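Local coordinates for protein RmpD (Hexulose-6-phosphate synthase) (Streptococcus mutans, PDB 3EXS) that belongs to the orotidine 5'-phosphate decarboxylase/HUMPS family of TIM-barrel proteins and holds ribulose-5-phosphate in its barrel, at residues 7-12 with 192-197; 137-142 with 170-175; 13-18 with 37-42; 27-32 with 57-62. One frame throughout, in Å; residues are numbered along the deposited sequence.

Contact 1. Residues 7-12 with 192-197; sequences NLQVAL and TFIAGR. With 5RP (ribulose-5-phosphate), chain E.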
loop_
_atom_site.group_PDB
_atom_site.type_symbol
_atom_site.label_atom_id
_atom_site.label_comp_id
_atom_site.label_asym_id
_atom_site.label_seq_id
_atom_site.Cartn_x
_atom_site.Cartn_y
_atom_site.Cartn_z
ATOM N N ASN A 7 21.592 10.560 -6.389
ATOM C CA ASN A 7 21.659 9.585 -5.306
ATOM C C ASN A 7 21.616 8.156 -5.784
ATOM O O ASN A 7 20.950 7.844 -6.762
ATOM C CB ASN A 7 20.473 9.786 -4.379
ATOM C CG ASN A 7 20.618 10.994 -3.529
ATOM O OD1 ASN A 7 19.642 11.686 -3.224
ATOM N ND2 ASN A 7 21.846 11.262 -3.121
ATOM N N LEU A 8 22.309 7.279 -5.076
ATOM C CA LEU A 8 22.032 5.849 -5.188
ATOM C C LEU A 8 21.193 5.363 -3.977
ATOM O O LEU A 8 21.554 5.605 -2.800
ATOM C CB LEU A 8 23.317 5.043 -5.332
ATOM C CG LEU A 8 23.095 3.535 -5.340
ATOM C CD1 LEU A 8 22.339 3.091 -6.589
ATOM C CD2 LEU A 8 24.399 2.779 -5.189
ATOM N N GLN A 9 20.080 4.691 -4.269
ATOM C CA GLN A 9 19.221 4.147 -3.218
ATOM C C GLN A 9 19.086 2.641 -3.387
ATOM O O GLN A 9 18.904 2.180 -4.514
ATOM C CB GLN A 9 17.852 4.832 -3.285
ATOM C CG GLN A 9 16.728 4.219 -2.471
ATOM C CD GLN A 9 15.512 5.124 -2.488
ATOM O OE1 GLN A 9 15.635 6.345 -2.664
ATOM N NE2 GLN A 9 14.322 4.539 -2.326
ATOM N N VAL A 10 19.207 1.880 -2.298
ATOM C CA VAL A 10 18.876 0.450 -2.335
ATOM C C VAL A 10 17.452 0.224 -1.778
ATOM O O VAL A 10 17.087 0.789 -0.725
ATOM C CB VAL A 10 19.905 -0.461 -1.601
ATOM C CG1 VAL A 10 19.969 -0.163 -0.112
ATOM C CG2 VAL A 10 19.589 -1.941 -1.823
ATOM N N ALA A 11 16.661 -0.569 -2.513
ATOM C CA ALA A 11 15.355 -1.025 -2.059
ATOM C C ALA A 11 15.496 -2.380 -1.351
ATOM O O ALA A 11 15.893 -3.383 -1.986
ATOM C CB ALA A 11 14.409 -1.156 -3.220
ATOM N N LEU A 12 15.168 -2.402 -0.054
ATOM C CA LEU A 12 15.144 -3.647 0.692
ATOM C C LEU A 12 13.739 -4.233 0.567
ATOM O O LEU A 12 12.805 -3.807 1.269
ATOM C CB LEU A 12 15.560 -3.450 2.171
ATOM C CG LEU A 12 16.877 -2.684 2.455
ATOM C CD1 LEU A 12 17.078 -2.343 3.919
ATOM C CD2 LEU A 12 18.069 -3.421 1.927
ATOM N N THR A 192 17.532 10.548 -7.971
ATOM C CA THR A 192 17.901 9.307 -7.273
ATOM C C THR A 192 17.622 8.139 -8.182
ATOM O O THR A 192 16.590 8.130 -8.855
ATOM C CB THR A 192 17.046 9.093 -5.987
ATOM O OG1 THR A 192 17.376 10.084 -5.012
ATOM C CG2 THR A 192 17.298 7.739 -5.386
ATOM N N PHE A 193 18.532 7.165 -8.212
ATOM C CA PHE A 193 18.281 5.887 -8.873
ATOM C C PHE A 193 18.074 4.854 -7.800
ATOM O O PHE A 193 18.882 4.719 -6.878
ATOM C CB PHE A 193 19.460 5.441 -9.730
ATOM C CG PHE A 193 19.715 6.308 -10.911
ATOM C CD1 PHE A 193 19.106 6.041 -12.117
ATOM C CD2 PHE A 193 20.589 7.384 -10.825
ATOM C CE1 PHE A 193 19.348 6.856 -13.231
ATOM C CE2 PHE A 193 20.846 8.194 -11.941
ATOM C CZ PHE A 193 20.226 7.927 -13.136
ATOM N N ILE A 194 16.976 4.125 -7.908
ATOM C CA ILE A 194 16.675 3.141 -6.909
ATOM C C ILE A 194 16.981 1.779 -7.478
ATOM O O ILE A 194 16.350 1.343 -8.442
ATOM C CB ILE A 194 15.210 3.226 -6.467
ATOM C CG1 ILE A 194 14.901 4.613 -5.914
ATOM C CG2 ILE A 194 14.917 2.162 -5.429
ATOM C CD1 ILE A 194 13.446 4.829 -5.631
ATOM N N ALA A 195 17.948 1.100 -6.881
ATOM C CA ALA A 195 18.240 -0.263 -7.283
ATOM C C ALA A 195 17.850 -1.224 -6.178
ATOM O O ALA A 195 18.286 -1.072 -5.023
ATOM C CB ALA A 195 19.727 -0.428 -7.666
ATOM N N GLY A 196 17.001 -2.189 -6.545
ATOM C CA GLY A 196 16.686 -3.327 -5.706
ATOM C C GLY A 196 17.544 -4.521 -6.070
ATOM O O GLY A 196 18.701 -4.602 -5.667
ATOM N N ARG A 197 16.983 -5.432 -6.863
ATOM C CA ARG A 197 17.618 -6.722 -7.174
ATOM C C ARG A 197 19.019 -6.676 -7.798
ATOM O O ARG A 197 19.816 -7.607 -7.618
ATOM C CB ARG A 197 16.682 -7.596 -8.014
ATOM C CG ARG A 197 15.598 -8.320 -7.188
ATOM C CD ARG A 197 14.574 -8.984 -8.109
ATOM N NE ARG A 197 14.119 -8.010 -9.091
ATOM C CZ ARG A 197 12.853 -7.646 -9.281
ATOM N NH1 ARG A 197 11.863 -8.191 -8.575
ATOM N NH2 ARG A 197 12.578 -6.733 -10.203
HETATM C C2 5RP E . 8.211 -2.083 -6.033
HETATM C C3 5RP E . 9.699 -1.808 -6.053
HETATM C C5 5RP E . 10.447 -1.418 -7.308
HETATM O O13 5RP E . 10.161 -2.184 -8.484
HETATM C C6 5RP E . 11.873 -1.659 -6.875
HETATM O O14 5RP E . 12.228 -0.543 -6.069
HETATM C C7 5RP E . 12.844 -1.753 -8.011
HETATM O O8 5RP E . 13.658 -2.835 -7.617
HETATM P P9 5RP E . 14.288 -3.698 -8.802
HETATM O O12 5RP E . 13.265 -3.642 -9.922
HETATM O O11 5RP E . 14.464 -5.093 -8.213
HETATM O O10 5RP E . 15.551 -2.906 -9.096
HETATM O O4 5RP E . 10.347 -1.861 -5.007
HETATM O O1 5RP E . 7.552 -0.860 -5.695
#
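Asn7 to Val10 pair with Thr192 to Ala195 as parallel neighbours, the strand axes 4.6 Å apart and their directions 29° from each other. The backbone bonds alternate between the strands: Phe193 N to Asn7 O, Gln9 N to Phe193 O, Ala195 N to Gln9 O (2.8 Å), and Ala11 N to Ala195 O. With this ladder the first and eighth strands close the TIM barrel. Among the side chains on the Gln9 and Ile194 face, the extended Gln9 lies alongside Ile194, pointing the same way. Gln9 CD sits 3.5 Å from Ile194 CG1 and Gln9 NE2 3.4 Å from Ile194 CD1, while Gln9 OE1 faces Thr192 CG2 at 3.5 Å. Glu35 OE1 on strand 33-36 accepts a hydrogen bond from Gln9 NE2. On the other face, Phe193 turns a ring edge toward Asn7 O, and its ring meets that of Trp220. Beyond the paired strands, Gly196 N binds ribulose-5-phosphate O10 at 3.0 Å, and Arg197 N binds O11 at 2.9 Å, nearly straight (170°). The Arg197 guanidinium presents a face to O11. The phosphate thus rests on the N-terminus of helix 197-200, whose dipole and the nearby arginine probably ease its negative charge.

Contact 2. Residues 137-142 with 170-175; sequences QAIYHQ and RVSVTG. With 5RP (ribulose-5-phosphate), chain E.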
loop_
_atom_site.group_PDB
_atom_site.type_symbol
_atom_site.label_atom_id
_atom_site.label_comp_id
_atom_site.label_asym_id
_atom_site.label_seq_id
_atom_site.Cartn_x
_atom_site.Cartn_y
_atom_site.Cartn_z
ATOM N N GLN A 137 8.564 15.335 -4.662
ATOM C CA GLN A 137 9.249 14.133 -5.140
ATOM C C GLN A 137 8.296 13.117 -5.767
ATOM O O GLN A 137 7.236 12.833 -5.241
ATOM C CB GLN A 137 10.006 13.455 -4.017
ATOM C CG GLN A 137 11.082 14.292 -3.380
ATOM C CD GLN A 137 12.086 13.419 -2.672
ATOM O OE1 GLN A 137 12.567 12.448 -3.243
ATOM N NE2 GLN A 137 12.394 13.746 -1.417
ATOM N N ALA A 138 8.695 12.563 -6.895
ATOM C CA ALA A 138 7.958 11.478 -7.495
ATOM C C ALA A 138 8.939 10.389 -7.828
ATOM O O ALA A 138 10.130 10.651 -8.021
ATOM C CB ALA A 138 7.226 11.933 -8.737
ATOM N N ILE A 139 8.431 9.168 -7.875
ATOM C CA ILE A 139 9.230 8.005 -8.142
ATOM C C ILE A 139 8.580 7.343 -9.313
ATOM O O ILE A 139 7.440 6.884 -9.228
ATOM C CB ILE A 139 9.235 7.050 -6.953
ATOM C CG1 ILE A 139 9.974 7.700 -5.798
ATOM C CG2 ILE A 139 9.880 5.713 -7.333
ATOM C CD1 ILE A 139 9.400 7.387 -4.527
ATOM N N TYR A 140 9.333 7.319 -10.408
ATOM C CA TYR A 140 8.898 6.798 -11.697
ATOM C C TYR A 140 9.460 5.384 -11.942
ATOM O O TYR A 140 10.659 5.125 -11.746
ATOM C CB TYR A 140 9.320 7.759 -12.840
ATOM C CG TYR A 140 8.861 7.274 -14.195
ATOM C CD1 TYR A 140 7.660 7.706 -14.735
ATOM C CD2 TYR A 140 9.600 6.329 -14.907
ATOM C CE1 TYR A 140 7.225 7.244 -15.947
ATOM C CE2 TYR A 140 9.166 5.850 -16.115
ATOM C CZ TYR A 140 7.983 6.316 -16.632
ATOM O OH TYR A 140 7.542 5.856 -17.840
ATOM N N HIS A 141 8.582 4.497 -12.402
ATOM C CA HIS A 141 8.904 3.093 -12.650
ATOM C C HIS A 141 8.999 2.761 -14.143
ATOM O O HIS A 141 8.087 3.091 -14.920
ATOM C CB HIS A 141 7.851 2.208 -11.989
ATOM C CG HIS A 141 7.779 2.368 -10.505
ATOM N ND1 HIS A 141 8.149 1.370 -9.630
ATOM C CD2 HIS A 141 7.386 3.414 -9.740
ATOM C CE1 HIS A 141 7.981 1.794 -8.391
ATOM N NE2 HIS A 141 7.522 3.031 -8.432
ATOM N N GLN A 142 10.110 2.127 -14.536
ATOM C CA GLN A 142 10.295 1.591 -15.894
ATOM C C GLN A 142 9.108 0.668 -16.219
ATOM O O GLN A 142 8.668 -0.103 -15.350
ATOM C CB GLN A 142 11.652 0.838 -16.012
ATOM C CG GLN A 142 12.811 1.537 -16.816
ATOM C CD GLN A 142 13.318 2.904 -16.237
ATOM O OE1 GLN A 142 12.785 3.435 -15.249
ATOM N NE2 GLN A 142 14.351 3.466 -16.880
ATOM N N ARG A 170 11.805 16.591 -7.969
ATOM C CA ARG A 170 12.967 15.712 -7.912
ATOM C C ARG A 170 12.482 14.293 -8.173
ATOM O O ARG A 170 11.909 13.684 -7.302
ATOM C CB ARG A 170 13.656 15.804 -6.549
ATOM C CG ARG A 170 14.557 17.034 -6.363
ATOM C CD ARG A 170 14.732 17.372 -4.851
ATOM N NE ARG A 170 13.492 17.910 -4.275
ATOM C CZ ARG A 170 13.034 17.639 -3.047
ATOM N NH1 ARG A 170 13.720 16.828 -2.235
ATOM N NH2 ARG A 170 11.875 18.168 -2.629
ATOM N N VAL A 171 12.683 13.801 -9.395
ATOM C CA VAL A 171 12.262 12.457 -9.819
ATOM C C VAL A 171 13.279 11.391 -9.440
ATOM O O VAL A 171 14.484 11.563 -9.709
ATOM C CB VAL A 171 12.102 12.389 -11.356
ATOM C CG1 VAL A 171 11.575 11.022 -11.822
ATOM C CG2 VAL A 171 11.203 13.475 -11.832
ATOM N N SER A 172 12.780 10.307 -8.827
ATOM C CA SER A 172 13.529 9.057 -8.615
ATOM C C SER A 172 13.144 8.076 -9.719
ATOM O O SER A 172 11.986 8.020 -10.103
ATOM C CB SER A 172 13.224 8.416 -7.247
ATOM O OG SER A 172 13.732 9.155 -6.140
ATOM N N VAL A 173 14.110 7.316 -10.237
ATOM C CA VAL A 173 13.817 6.324 -11.279
ATOM C C VAL A 173 14.198 4.938 -10.829
ATOM O O VAL A 173 15.253 4.734 -10.237
ATOM C CB VAL A 173 14.480 6.619 -12.692
ATOM C CG1 VAL A 173 14.176 8.037 -13.186
ATOM C CG2 VAL A 173 15.956 6.387 -12.666
ATOM N N THR A 174 13.342 3.977 -11.122
ATOM C CA THR A 174 13.543 2.626 -10.629
ATOM C C THR A 174 12.851 1.620 -11.544
ATOM O O THR A 174 12.043 2.021 -12.395
ATOM C CB THR A 174 13.038 2.497 -9.185
ATOM O OG1 THR A 174 13.519 1.274 -8.636
ATOM C CG2 THR A 174 11.498 2.542 -9.115
ATOM N N GLY A 175 13.170 0.333 -11.372
ATOM C CA GLY A 175 12.592 -0.744 -12.188
ATOM C C GLY A 175 13.650 -1.459 -13.008
ATOM O O GLY A 175 14.066 -0.973 -14.062
HETATM C C2 5RP E . 8.211 -2.083 -6.033
HETATM C C3 5RP E . 9.699 -1.808 -6.053
HETATM C C5 5RP E . 10.447 -1.418 -7.308
HETATM O O13 5RP E . 10.161 -2.184 -8.484
HETATM C C6 5RP E . 11.873 -1.659 -6.875
HETATM O O14 5RP E . 12.228 -0.543 -6.069
HETATM C C7 5RP E . 12.844 -1.753 -8.011
HETATM O O8 5RP E . 13.658 -2.835 -7.617
HETATM P P9 5RP E . 14.288 -3.698 -8.802
HETATM O O12 5RP E . 13.265 -3.642 -9.922
HETATM O O11 5RP E . 14.464 -5.093 -8.213
HETATM O O10 5RP E . 15.551 -2.906 -9.096
HETATM O O4 5RP E . 10.347 -1.861 -5.007
HETATM O O1 5RP E . 7.552 -0.860 -5.695
HETATM O O HOH W 1 12.420 11.229 -5.686
#
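Ser172 N donates to Ala138 O at 2.8 Å, one rung between strands 137-141 and 170-174, the sixth and seventh of the TIM barrel. The connection between them carries helix 155-167, a beta-alpha-beta crossover. Further bonds run from Tyr140 N to Ser172 O, Thr174 N to Tyr140 O and Gln142 N to Thr174 O. Gln137 shows how the start of the pair is filled. Gln137 CB faces Arg170 O at 3.8 Å; its CG lies over one face of the Arg170 guanidinium, toward the rim; its CD passes Arg170 NH1. Amide and guanidinium planes are 46° apart. Gln137 NE2, 3.5 Å from Arg170 NH1, makes no bond to it, both being donors. Instead it turns to Glu113 OE1, which also forms a salt bridge with Arg170 NH2, itself hydrogen-bonded to Ser136 OG. Gln137 OE1 takes a bond from Gln115 NE2 and lies 2.7 Å from a water, which also reaches Arg170 O and, at 2.5 Å, Ser172 OG. Farther along, Ile139 CG1 packs on Ser172 CB (3.6 Å). At the ligand end, Thr174 chi1 of -167° sets CG2 between the backbone N and the carbonyl carbon, against the His141 ring, while OG1 bonds Ile194 O and weakly accepts ribulose-5-phosphate O14. That methyl makes a CH-pi contact over the ring face, Thr174 CG2 standing 3.7 Å from the centroid of the His141 ring and 18° off the normal.

Contact 3. Residues 13-18 with 37-42; sequences DHSNLK and GTVCLL. With 5RP (ribulose-5-phosphate), chain E.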
loop_
_atom_site.group_PDB
_atom_site.type_symbol
_atom_site.label_atom_id
_atom_site.label_comp_id
_atom_site.label_asym_id
_atom_site.label_seq_id
_atom_site.Cartn_x
_atom_site.Cartn_y
_atom_site.Cartn_z
ATOM N N ASP A 13 13.612 -5.210 -0.335
ATOM C CA ASP A 13 12.311 -5.824 -0.681
ATOM C C ASP A 13 12.154 -7.254 -0.184
ATOM O O ASP A 13 11.280 -7.992 -0.657
ATOM C CB ASP A 13 12.070 -5.774 -2.190
ATOM C CG ASP A 13 11.709 -4.390 -2.657
ATOM O OD1 ASP A 13 11.441 -3.527 -1.794
ATOM O OD2 ASP A 13 11.699 -4.150 -3.881
ATOM N N HIS A 14 13.002 -7.615 0.781
ATOM C CA HIS A 14 13.039 -8.956 1.357
ATOM C C HIS A 14 11.735 -9.287 2.057
ATOM O O HIS A 14 10.977 -8.400 2.446
ATOM C CB HIS A 14 14.205 -9.057 2.323
ATOM C CG HIS A 14 15.515 -8.684 1.714
ATOM N ND1 HIS A 14 15.897 -7.374 1.515
ATOM C CD2 HIS A 14 16.535 -9.449 1.252
ATOM C CE1 HIS A 14 17.093 -7.347 0.948
ATOM N NE2 HIS A 14 17.495 -8.593 0.768
ATOM N N SER A 15 11.473 -10.573 2.206
ATOM C CA SER A 15 10.216 -11.011 2.796
ATOM C C SER A 15 10.388 -11.312 4.273
ATOM O O SER A 15 9.457 -11.727 4.965
ATOM C CB SER A 15 9.654 -12.213 2.039
ATOM O OG SER A 15 9.000 -11.764 0.876
ATOM N N ASN A 16 11.590 -11.072 4.754
ATOM C CA ASN A 16 11.893 -11.293 6.139
ATOM C C ASN A 16 12.917 -10.277 6.614
ATOM O O ASN A 16 13.567 -9.580 5.807
ATOM C CB ASN A 16 12.364 -12.722 6.348
ATOM C CG ASN A 16 13.608 -13.034 5.574
ATOM O OD1 ASN A 16 14.511 -12.204 5.454
ATOM N ND2 ASN A 16 13.679 -14.238 5.044
ATOM N N LEU A 17 13.025 -10.195 7.932
ATOM C CA LEU A 17 13.755 -9.155 8.604
ATOM C C LEU A 17 15.234 -9.384 8.453
ATOM O O LEU A 17 15.993 -8.440 8.249
ATOM C CB LEU A 17 13.390 -9.158 10.089
ATOM C CG LEU A 17 14.082 -8.160 11.006
ATOM C CD1 LEU A 17 13.730 -6.732 10.608
ATOM C CD2 LEU A 17 13.702 -8.441 12.458
ATOM N N LYS A 18 15.645 -10.639 8.554
ATOM C CA LYS A 18 17.055 -10.946 8.459
ATOM C C LYS A 18 17.614 -10.602 7.065
ATOM O O LYS A 18 18.750 -10.177 6.938
ATOM C CB LYS A 18 17.311 -12.413 8.808
ATOM C CG LYS A 18 16.802 -13.392 7.772
ATOM C CD LYS A 18 17.450 -14.748 7.959
ATOM C CE LYS A 18 16.802 -15.750 7.010
ATOM N NZ LYS A 18 17.047 -17.169 7.391
ATOM N N GLY A 37 11.455 -1.503 1.895
ATOM C CA GLY A 37 10.474 -1.674 0.837
ATOM C C GLY A 37 9.147 -2.220 1.321
ATOM O O GLY A 37 9.074 -2.978 2.318
ATOM N N THR A 38 8.101 -1.856 0.583
ATOM C CA THR A 38 6.750 -2.263 0.894
ATOM C C THR A 38 6.639 -3.742 1.260
ATOM O O THR A 38 6.086 -4.083 2.302
ATOM C CB THR A 38 5.815 -1.914 -0.267
ATOM O OG1 THR A 38 6.079 -0.563 -0.665
ATOM C CG2 THR A 38 4.332 -2.034 0.146
ATOM N N VAL A 39 7.156 -4.619 0.406
ATOM C CA VAL A 39 7.070 -6.064 0.620
ATOM C C VAL A 39 7.601 -6.378 2.008
ATOM O O VAL A 39 7.032 -7.207 2.744
ATOM C CB VAL A 39 7.876 -6.844 -0.427
ATOM C CG1 VAL A 39 7.963 -8.307 -0.043
ATOM C CG2 VAL A 39 7.290 -6.656 -1.818
ATOM N N CYS A 40 8.664 -5.675 2.383
ATOM C CA CYS A 40 9.299 -5.954 3.642
ATOM C C CYS A 40 8.482 -5.429 4.819
ATOM O O CYS A 40 8.300 -6.152 5.791
ATOM C CB CYS A 40 10.751 -5.446 3.670
ATOM S SG CYS A 40 11.730 -6.248 5.002
ATOM N N LEU A 41 7.982 -4.198 4.723
ATOM C CA LEU A 41 7.206 -3.583 5.797
ATOM C C LEU A 41 5.924 -4.353 6.082
ATOM O O LEU A 41 5.560 -4.573 7.244
ATOM C CB LEU A 41 6.856 -2.134 5.463
ATOM C CG LEU A 41 7.977 -1.082 5.403
ATOM C CD1 LEU A 41 7.473 0.187 4.786
ATOM C CD2 LEU A 41 8.600 -0.814 6.780
ATOM N N LEU A 42 5.254 -4.778 5.017
ATOM C CA LEU A 42 4.074 -5.607 5.133
ATOM C C LEU A 42 4.389 -6.932 5.833
ATOM O O LEU A 42 3.488 -7.544 6.400
ATOM C CB LEU A 42 3.428 -5.831 3.757
ATOM C CG LEU A 42 2.757 -4.597 3.108
ATOM C CD1 LEU A 42 2.430 -4.868 1.656
ATOM C CD2 LEU A 42 1.471 -4.152 3.863
HETATM C C2 5RP E . 8.211 -2.083 -6.033
HETATM C C3 5RP E . 9.699 -1.808 -6.053
HETATM C C5 5RP E . 10.447 -1.418 -7.308
HETATM O O13 5RP E . 10.161 -2.184 -8.484
HETATM C C6 5RP E . 11.873 -1.659 -6.875
HETATM O O14 5RP E . 12.228 -0.543 -6.069
HETATM C C7 5RP E . 12.844 -1.753 -8.011
HETATM O O8 5RP E . 13.658 -2.835 -7.617
HETATM P P9 5RP E . 14.288 -3.698 -8.802
HETATM O O12 5RP E . 13.265 -3.642 -9.922
HETATM O O11 5RP E . 14.464 -5.093 -8.213
HETATM O O10 5RP E . 15.551 -2.906 -9.096
HETATM O O4 5RP E . 10.347 -1.861 -5.007
HETATM O O1 5RP E . 7.552 -0.860 -5.695
#
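Asp13 and the His14 carbonyl press closely on the start of helix 38-44, whereas Ser15 and Asn16 touch it more loosely. In the tight part, His14 O lies 3.2 Å from Cys40 CA, a CA-H...O contact, and 3.4 Å from Cys40 SG. The sulfur is anti to the Cys40 backbone N (chi1 -161°), which lays it alongside the loop. Asp13 O meets Val39 CG1 at 3.4 Å, and the Asp13 carboxylate extends past Gly37, the N-cap residue, with OD1 3.4 Å from Gly37 CA. The other carboxylate oxygen, Asp13 OD2, lies 2.9 Å from ribulose-5-phosphate O4. Contacts lengthen away from the ligand: Ser15 OG is 3.7 Å from Val39 CG1, and Asn16 O is 3.9 Å from Cys40 SG. Here the polar tips turn elsewhere. Ser15 OG is hydrogen-bonded to Asn77 ND2 of the second subunit, and Asn16, the N-cap of helix 17-27, caps Gly19 N. Leu17 and Lys18, at the start of that helix, are exposed. The contact joins the loops that follow the first two strands of the TIM barrel at its ligand-binding end. No hydrogen bond links the two segments; carbonyl oxygens against C-H groups and sulfur set their fit, while Asn16 caps its own helix and Ser15 bonds across the dimer interface.

Contact 4. Residues 27-32 with 57-62; sequences VGNEVD and PDKIIV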
loop_
_atom_site.group_PDB
_atom_site.type_symbol
_atom_site.label_atom_id
_atom_site.label_comp_id
_atom_site.label_asym_id
_atom_site.label_seq_id
_atom_site.Cartn_x
_atom_site.Cartn_y
_atom_site.Cartn_z
ATOM N N VAL A 27 25.719 -3.174 2.357
ATOM C CA VAL A 27 25.831 -2.196 1.276
ATOM C C VAL A 27 25.649 -0.761 1.730
ATOM O O VAL A 27 25.832 0.178 0.940
ATOM C CB VAL A 27 24.881 -2.502 0.063
ATOM C CG1 VAL A 27 25.063 -3.925 -0.411
ATOM C CG2 VAL A 27 23.420 -2.232 0.397
ATOM N N GLY A 28 25.298 -0.596 2.998
ATOM C CA GLY A 28 24.916 0.711 3.539
ATOM C C GLY A 28 25.881 1.867 3.325
ATOM O O GLY A 28 25.461 2.986 3.108
ATOM N N ASN A 29 27.176 1.610 3.390
ATOM C CA ASN A 29 28.142 2.680 3.186
ATOM C C ASN A 29 28.371 3.024 1.729
ATOM O O ASN A 29 28.770 4.142 1.421
ATOM C CB ASN A 29 29.455 2.359 3.890
ATOM C CG ASN A 29 29.260 2.121 5.379
ATOM O OD1 ASN A 29 28.483 2.831 6.051
ATOM N ND2 ASN A 29 29.947 1.107 5.901
ATOM N N GLU A 30 28.112 2.070 0.843
ATOM C CA GLU A 30 28.079 2.326 -0.597
ATOM C C GLU A 30 26.897 3.147 -1.162
ATOM O O GLU A 30 26.969 3.522 -2.334
ATOM C CB GLU A 30 28.104 1.000 -1.352
ATOM C CG GLU A 30 29.199 0.056 -0.921
ATOM C CD GLU A 30 30.578 0.657 -1.099
ATOM O OE1 GLU A 30 30.886 1.093 -2.226
ATOM O OE2 GLU A 30 31.341 0.704 -0.114
ATOM N N VAL A 31 25.816 3.371 -0.398
ATOM C CA VAL A 31 24.598 4.032 -0.937
ATOM C C VAL A 31 24.284 5.335 -0.225
ATOM O O VAL A 31 24.745 5.560 0.900
ATOM C CB VAL A 31 23.269 3.145 -0.905
ATOM C CG1 VAL A 31 23.376 1.894 -1.785
ATOM C CG2 VAL A 31 22.866 2.775 0.505
ATOM N N ASP A 32 23.457 6.166 -0.850
ATOM C CA ASP A 32 23.086 7.446 -0.246
ATOM C C ASP A 32 21.764 7.406 0.516
ATOM O O ASP A 32 21.539 8.226 1.406
ATOM C CB ASP A 32 23.022 8.538 -1.318
ATOM C CG ASP A 32 24.269 8.579 -2.161
ATOM O OD1 ASP A 32 25.306 8.978 -1.623
ATOM O OD2 ASP A 32 24.223 8.181 -3.340
ATOM N N PRO A 57 22.686 6.331 11.607
ATOM C CA PRO A 57 22.187 7.565 12.220
ATOM C C PRO A 57 22.005 8.739 11.249
ATOM O O PRO A 57 21.148 9.574 11.490
ATOM C CB PRO A 57 23.281 7.902 13.248
ATOM C CG PRO A 57 23.902 6.580 13.558
ATOM C CD PRO A 57 23.883 5.816 12.307
ATOM N N ASP A 58 22.804 8.804 10.181
ATOM C CA ASP A 58 22.816 9.975 9.269
ATOM C C ASP A 58 22.271 9.753 7.864
ATOM O O ASP A 58 21.910 10.720 7.183
ATOM C CB ASP A 58 24.227 10.540 9.157
ATOM C CG ASP A 58 24.746 11.024 10.484
ATOM O OD1 ASP A 58 23.982 11.729 11.192
ATOM O OD2 ASP A 58 25.901 10.673 10.840
ATOM N N LYS A 59 22.250 8.500 7.419
ATOM C CA LYS A 59 21.697 8.144 6.116
ATOM C C LYS A 59 20.250 8.631 5.961
ATOM O O LYS A 59 19.515 8.819 6.955
ATOM C CB LYS A 59 21.737 6.628 5.957
ATOM C CG LYS A 59 21.843 6.112 4.545
ATOM C CD LYS A 59 23.269 6.197 4.000
ATOM C CE LYS A 59 24.309 5.613 4.946
ATOM N NZ LYS A 59 25.591 5.430 4.217
ATOM N N ILE A 60 19.841 8.856 4.718
ATOM C CA ILE A 60 18.437 9.068 4.423
ATOM C C ILE A 60 17.777 7.692 4.354
ATOM O O ILE A 60 18.262 6.793 3.657
ATOM C CB ILE A 60 18.250 9.871 3.111
ATOM C CG1 ILE A 60 18.939 11.241 3.226
ATOM C CG2 ILE A 60 16.770 10.050 2.782
ATOM C CD1 ILE A 60 19.283 11.897 1.881
ATOM N N ILE A 61 16.688 7.531 5.101
ATOM C CA ILE A 61 15.928 6.281 5.139
ATOM C C ILE A 61 14.510 6.490 4.646
ATOM O O ILE A 61 13.837 7.435 5.058
ATOM C CB ILE A 61 15.906 5.673 6.554
ATOM C CG1 ILE A 61 17.263 5.046 6.860
ATOM C CG2 ILE A 61 14.784 4.633 6.715
ATOM C CD1 ILE A 61 17.487 4.917 8.292
ATOM N N VAL A 62 14.090 5.596 3.752
ATOM C CA VAL A 62 12.782 5.605 3.172
ATOM C C VAL A 62 11.926 4.486 3.771
ATOM O O VAL A 62 12.344 3.310 3.816
ATOM C CB VAL A 62 12.855 5.404 1.643
ATOM C CG1 VAL A 62 11.446 5.343 1.022
ATOM C CG2 VAL A 62 13.648 6.522 0.994
#
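Lys59 reaches across to Gly28 and Val31 with a folded side chain. CG is anti to the backbone N (chi1 -152°), and the chain then bends at chi2 (79°) and again at chi3 (49°), before CE and NZ run straight on. These turns carry the methylenes past the carbonyls of the loop: Lys59 CG faces Asp32 O at 3.8 Å, CD lies 3.5 Å from Val31 O, and CE is 3.4 Å from Gly28 O. Lys59 NZ donates to Gly28 O at 2.7 Å, from above the carbonyl plane, and weakly to Val31 O at 3.4 Å. The ammonium is thus gripped by two carbonyls of the connection between helix 17-27 and strand 33-36, one bond short and one weak. In the TIM barrel the contact lies at the end where strands 33-36 and 60-67 begin, away from the ligand. Two acidic side chains of the loop turn elsewhere. Asp32 CB is directed away from residues 57-62; its OD2 accepts a hydrogen bond from Leu8 N of strand 7-12, and Asp32 OD1 stays 6.8 Å from Lys59 NZ. Glu30 also turns off, its OE1 forming salt bridges with Lys213 and Arg210. Beside the lysine, Ile60 adds a light touch, its CB 4.1 Å from Asp32 O, and packs its side chain on Val33.

In the fold
Contacts 1 and 2 share the barrel wall, centres 10 Å apart, because strand 192-195 lies between 7-12 and 170-174. They touch directly, as at Thr192 O and Val173 N, 3.0 Å. Contact 3 touches contact 1 through Leu12 O and Gly37 N, 2.7 Å, and lies across the ligand from contact 2, their centres 20 Å apart. These three contacts all touch ribulose-5-phosphate, which is also hydrogen-bonded to Tyr119, Gly176 and Lys66. Contact 4 belongs to the opposite end of the barrel: the Val31 side chain is about 12 Å from the ligand, yet Asp32 OD2 reaches Leu8 N of contact 1 at 2.7 Å. Contacts 3 and 4 do not touch, although their segments alternate along the chain.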